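Local structure of flavoprotein 390 (Photobacterium phosphoreum, 1FVP) at the interface of chains A and B. The protein binds flavin mononucleotide with a covalently attached myristate, a linkage most likely made in the bioluminescence reaction, and forms a homodimer of the bacterial luciferase family. Residues are numbered along the deposited sequence; one frame, centred on the assembly and turned at random. Chains: chain A/B, Flavoprotein 390.

Contact 1: the interface of chains A and B. Residues chain A 60-63, 65; chain B 12-14.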
# COMPACT_ATOMS: atom_id res chain seq x y z
N LYS A 60 -2.16 4.99 -21.38
CA LYS A 60 -0.77 4.83 -20.94
C LYS A 60 -0.78 4.09 -19.60
O LYS A 60 -1.29 4.61 -18.61
CB LYS A 60 -0.02 6.14 -20.78
CG LYS A 60 0.11 6.98 -22.05
CD LYS A 60 1.52 7.53 -22.22
CE LYS A 60 1.98 8.26 -20.97
NZ LYS A 60 3.39 7.90 -20.66
N LYS A 61 -0.22 2.89 -19.62
CA LYS A 61 -0.15 2.06 -18.42
C LYS A 61 0.71 2.73 -17.35
O LYS A 61 1.83 3.12 -17.65
CB LYS A 61 0.41 0.66 -18.66
CG LYS A 61 -0.43 -0.23 -19.57
CD LYS A 61 -0.30 -1.71 -19.23
CE LYS A 61 -1.32 -2.13 -18.19
NZ LYS A 61 -2.14 -3.22 -18.78
N LEU A 62 0.16 2.81 -16.17
CA LEU A 62 0.82 3.41 -15.00
C LEU A 62 1.88 2.42 -14.51
O LEU A 62 1.81 1.25 -14.88
CB LEU A 62 -0.30 3.78 -14.02
CG LEU A 62 -1.28 4.86 -14.48
CD1 LEU A 62 -2.67 4.70 -13.89
CD2 LEU A 62 -0.71 6.23 -14.08
N ALA A 63 2.82 2.91 -13.73
CA ALA A 63 3.94 2.15 -13.16
C ALA A 63 3.53 1.45 -11.86
O ALA A 63 3.49 2.12 -10.82
CB ALA A 63 5.08 3.12 -12.84
N PHE A 65 3.51 0.37 -8.77
CA PHE A 65 4.40 0.57 -7.61
C PHE A 65 3.63 -0.07 -6.45
O PHE A 65 2.43 0.17 -6.33
CB PHE A 65 4.78 2.00 -7.28
CG PHE A 65 5.58 2.75 -8.30
CD1 PHE A 65 6.82 2.27 -8.70
CD2 PHE A 65 5.08 3.94 -8.84
CE1 PHE A 65 7.57 2.97 -9.64
CE2 PHE A 65 5.80 4.65 -9.79
CZ PHE A 65 7.06 4.16 -10.18
N ASN B 12 0.24 9.71 -8.53
CA ASN B 12 0.83 8.86 -9.60
C ASN B 12 0.11 9.19 -10.91
O ASN B 12 -1.08 8.94 -11.08
CB ASN B 12 0.79 7.41 -9.16
CG ASN B 12 1.67 6.49 -9.99
OD1 ASN B 12 1.29 5.97 -11.06
ND2 ASN B 12 2.89 6.29 -9.48
N PHE B 13 0.88 9.77 -11.80
CA PHE B 13 0.40 10.19 -13.15
C PHE B 13 1.65 10.39 -14.01
O PHE B 13 2.78 10.49 -13.47
CB PHE B 13 -0.56 11.37 -13.01
CG PHE B 13 0.10 12.63 -12.54
CD1 PHE B 13 0.57 12.74 -11.22
CD2 PHE B 13 0.29 13.71 -13.40
CE1 PHE B 13 1.22 13.88 -10.77
CE2 PHE B 13 0.94 14.87 -12.98
CZ PHE B 13 1.40 14.94 -11.65
N TYR B 14 1.47 10.45 -15.32
CA TYR B 14 2.55 10.63 -16.27
C TYR B 14 2.54 11.95 -17.05
O TYR B 14 1.52 12.59 -17.34
CB TYR B 14 2.55 9.53 -17.34
CG TYR B 14 2.99 8.16 -16.92
CD1 TYR B 14 4.04 7.96 -16.02
CD2 TYR B 14 2.34 7.06 -17.47
CE1 TYR B 14 4.41 6.66 -15.66
CE2 TYR B 14 2.71 5.77 -17.12
CZ TYR B 14 3.74 5.57 -16.22
OH TYR B 14 4.07 4.29 -15.90
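B:Tyr14 reaches from a loop of one subunit to the A:Lys60-A:Ala63 segment of the other, in a homodimer of the bacterial luciferase family. Its CG stands anti to its own carbonyl carbon (chi1 -73°), which sends the ring across the interface. At the root, CB lies 3.8 Å from the side-chain amine NZ of A:Lys60, whose kinked chain brings CE and NZ above the ring plane, off its CG-CD2 rim. Further out, CD2 meets that NZ at 3.5 Å and CE at 3.7 Å. The next ring carbon, CE2, has the backbone carbonyl O of A:Lys61 at its edge, in the ring plane, and also packs on CA of A:Leu62. At the tip, the phenol OH donates to A:Lys61 O over 3.1 Å; the C=O...O angle of 130°, in the carbonyl plane, places the donor on a lone pair. The same OH is 2.9 Å from the backbone N of A:Ala63, a distance and chemistry that fit a hydrogen bond with the phenol as acceptor, while CB of A:Ala63 also touches it. Alongside, the amide of B:Asn12 divides its ends: OD1 faces CD2 of A:Leu62 at 3.6 Å, the leucine and asparagine side chains running antiparallel, and ND2 sits in plane at the edge of the A:Phe65 ring, 3.3 Å from CD2, with the amide turned 79° from that ring.

Contact 2: the interface of chains A and B. Residues chain A 65, 67, 72; chain B 12, 45-47.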
# COMPACT_ATOMS: atom_id res chain seq x y z
N PHE A 65 3.51 0.37 -8.77
CA PHE A 65 4.40 0.57 -7.61
C PHE A 65 3.63 -0.07 -6.45
O PHE A 65 2.43 0.17 -6.33
CB PHE A 65 4.78 2.00 -7.28
CG PHE A 65 5.58 2.75 -8.30
CD1 PHE A 65 6.82 2.27 -8.70
CD2 PHE A 65 5.08 3.94 -8.84
CE1 PHE A 65 7.57 2.97 -9.64
CE2 PHE A 65 5.80 4.65 -9.79
CZ PHE A 65 7.06 4.16 -10.18
N THR A 67 3.78 -0.49 -2.35
CA THR A 67 4.37 0.18 -1.19
C THR A 67 4.29 -0.73 0.03
O THR A 67 3.16 -1.20 0.27
CB THR A 67 3.58 1.52 -0.94
OG1 THR A 67 2.19 1.22 -1.31
CG2 THR A 67 4.07 2.74 -1.71
N LEU A 72 9.43 1.08 -1.06
CA LEU A 72 8.65 1.13 -2.33
C LEU A 72 9.18 0.05 -3.28
O LEU A 72 10.41 -0.15 -3.41
CB LEU A 72 8.66 2.57 -2.77
CG LEU A 72 8.63 3.14 -4.15
CD1 LEU A 72 10.05 3.19 -4.74
CD2 LEU A 72 7.73 2.34 -5.08
N ASN B 12 0.24 9.71 -8.53
CA ASN B 12 0.83 8.86 -9.60
C ASN B 12 0.11 9.19 -10.91
O ASN B 12 -1.08 8.94 -11.08
CB ASN B 12 0.79 7.41 -9.16
CG ASN B 12 1.67 6.49 -9.99
OD1 ASN B 12 1.29 5.97 -11.06
ND2 ASN B 12 2.89 6.29 -9.48
N ILE B 45 4.53 5.10 3.83
CA ILE B 45 4.43 5.86 2.56
C ILE B 45 3.12 5.52 1.89
O ILE B 45 2.35 4.73 2.48
CB ILE B 45 5.71 5.70 1.69
CG1 ILE B 45 5.74 4.36 0.91
CG2 ILE B 45 7.02 5.85 2.52
CD1 ILE B 45 6.77 4.35 -0.25
N ASN B 46 2.84 6.06 0.73
CA ASN B 46 1.56 5.78 0.04
C ASN B 46 1.62 6.27 -1.40
O ASN B 46 2.32 7.26 -1.71
CB ASN B 46 0.47 6.44 0.87
CG ASN B 46 -0.86 5.73 0.84
OD1 ASN B 46 -1.89 6.38 0.56
ND2 ASN B 46 -0.87 4.44 1.13
N ILE B 47 0.90 5.63 -2.30
CA ILE B 47 0.91 6.05 -3.70
C ILE B 47 -0.51 6.21 -4.20
O ILE B 47 -1.06 5.41 -4.96
CB ILE B 47 1.82 5.12 -4.58
CG1 ILE B 47 3.24 5.08 -3.95
CG2 ILE B 47 1.84 5.51 -6.08
CD1 ILE B 47 4.35 4.41 -4.76
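The methyl CG2 of A:Thr67 lies between two isoleucines of the partner's strand 42-47, B:Ile45 and B:Ile47, and forms the apolar centre of this strand-to-strand patch in the luciferase-family dimer. It is 3.3 Å from CG1 of B:Ile47 and 3.5 Å from CD1 of B:Ile45, the threonine meeting both at a slant. Its chi1 of 35° leaves CG2 anti to the carbonyl carbon, pointing the methyl at the partner. B:Ile45 carries CG1 between its backbone N and carbonyl carbon (chi1 79°), and the extended chain then takes CD1 past A:Thr67 to CB of A:Leu72, 3.6 Å away. Two residues along the strand, on the same side, B:Ile47 lays CD1 against side chains from both strands 65-68 and 71-75: it is 3.5 Å from CG2 of A:Thr67, and it meets CB of A:Phe65 at 3.5 Å and CD2 of A:Leu72 at 4.0 Å, the last two side chains each at about a right angle to it. The phenylalanine thus offers its CB to the isoleucine, while its ring edge is turned to B:Asn12 at the polar margin. On the other margin B:Asn46, lying between the isoleucines in sequence, directs its amide away from A:Thr67. The hidden surface is greatest for A:Thr67, at 54 Å², followed by B:Ile47 at 35 Å². Packing of side chains from strands of both subunits gives the homodimer an apolar patch that probably helps hold it together.

The C-alpha centres of contact 1 and contact 2 are about 11 Å apart, and A:Phe65 and B:Asn12 belong to both. On chain A the stretch is nearly continuous: the loop of contact 1 leads straight into strand 65-68 of contact 2, with A:Leu72 of strand 71-75 joining from the neighbouring strand. Chain B supplies a loop just after strand 6-11 to the first and the end of strand 42-47 to the second. A polar, backbone-directed grip therefore adjoins an apolar patch along one surface. Each contact recurs with the chains exchanged. Together they probably help fix how the subunits meet.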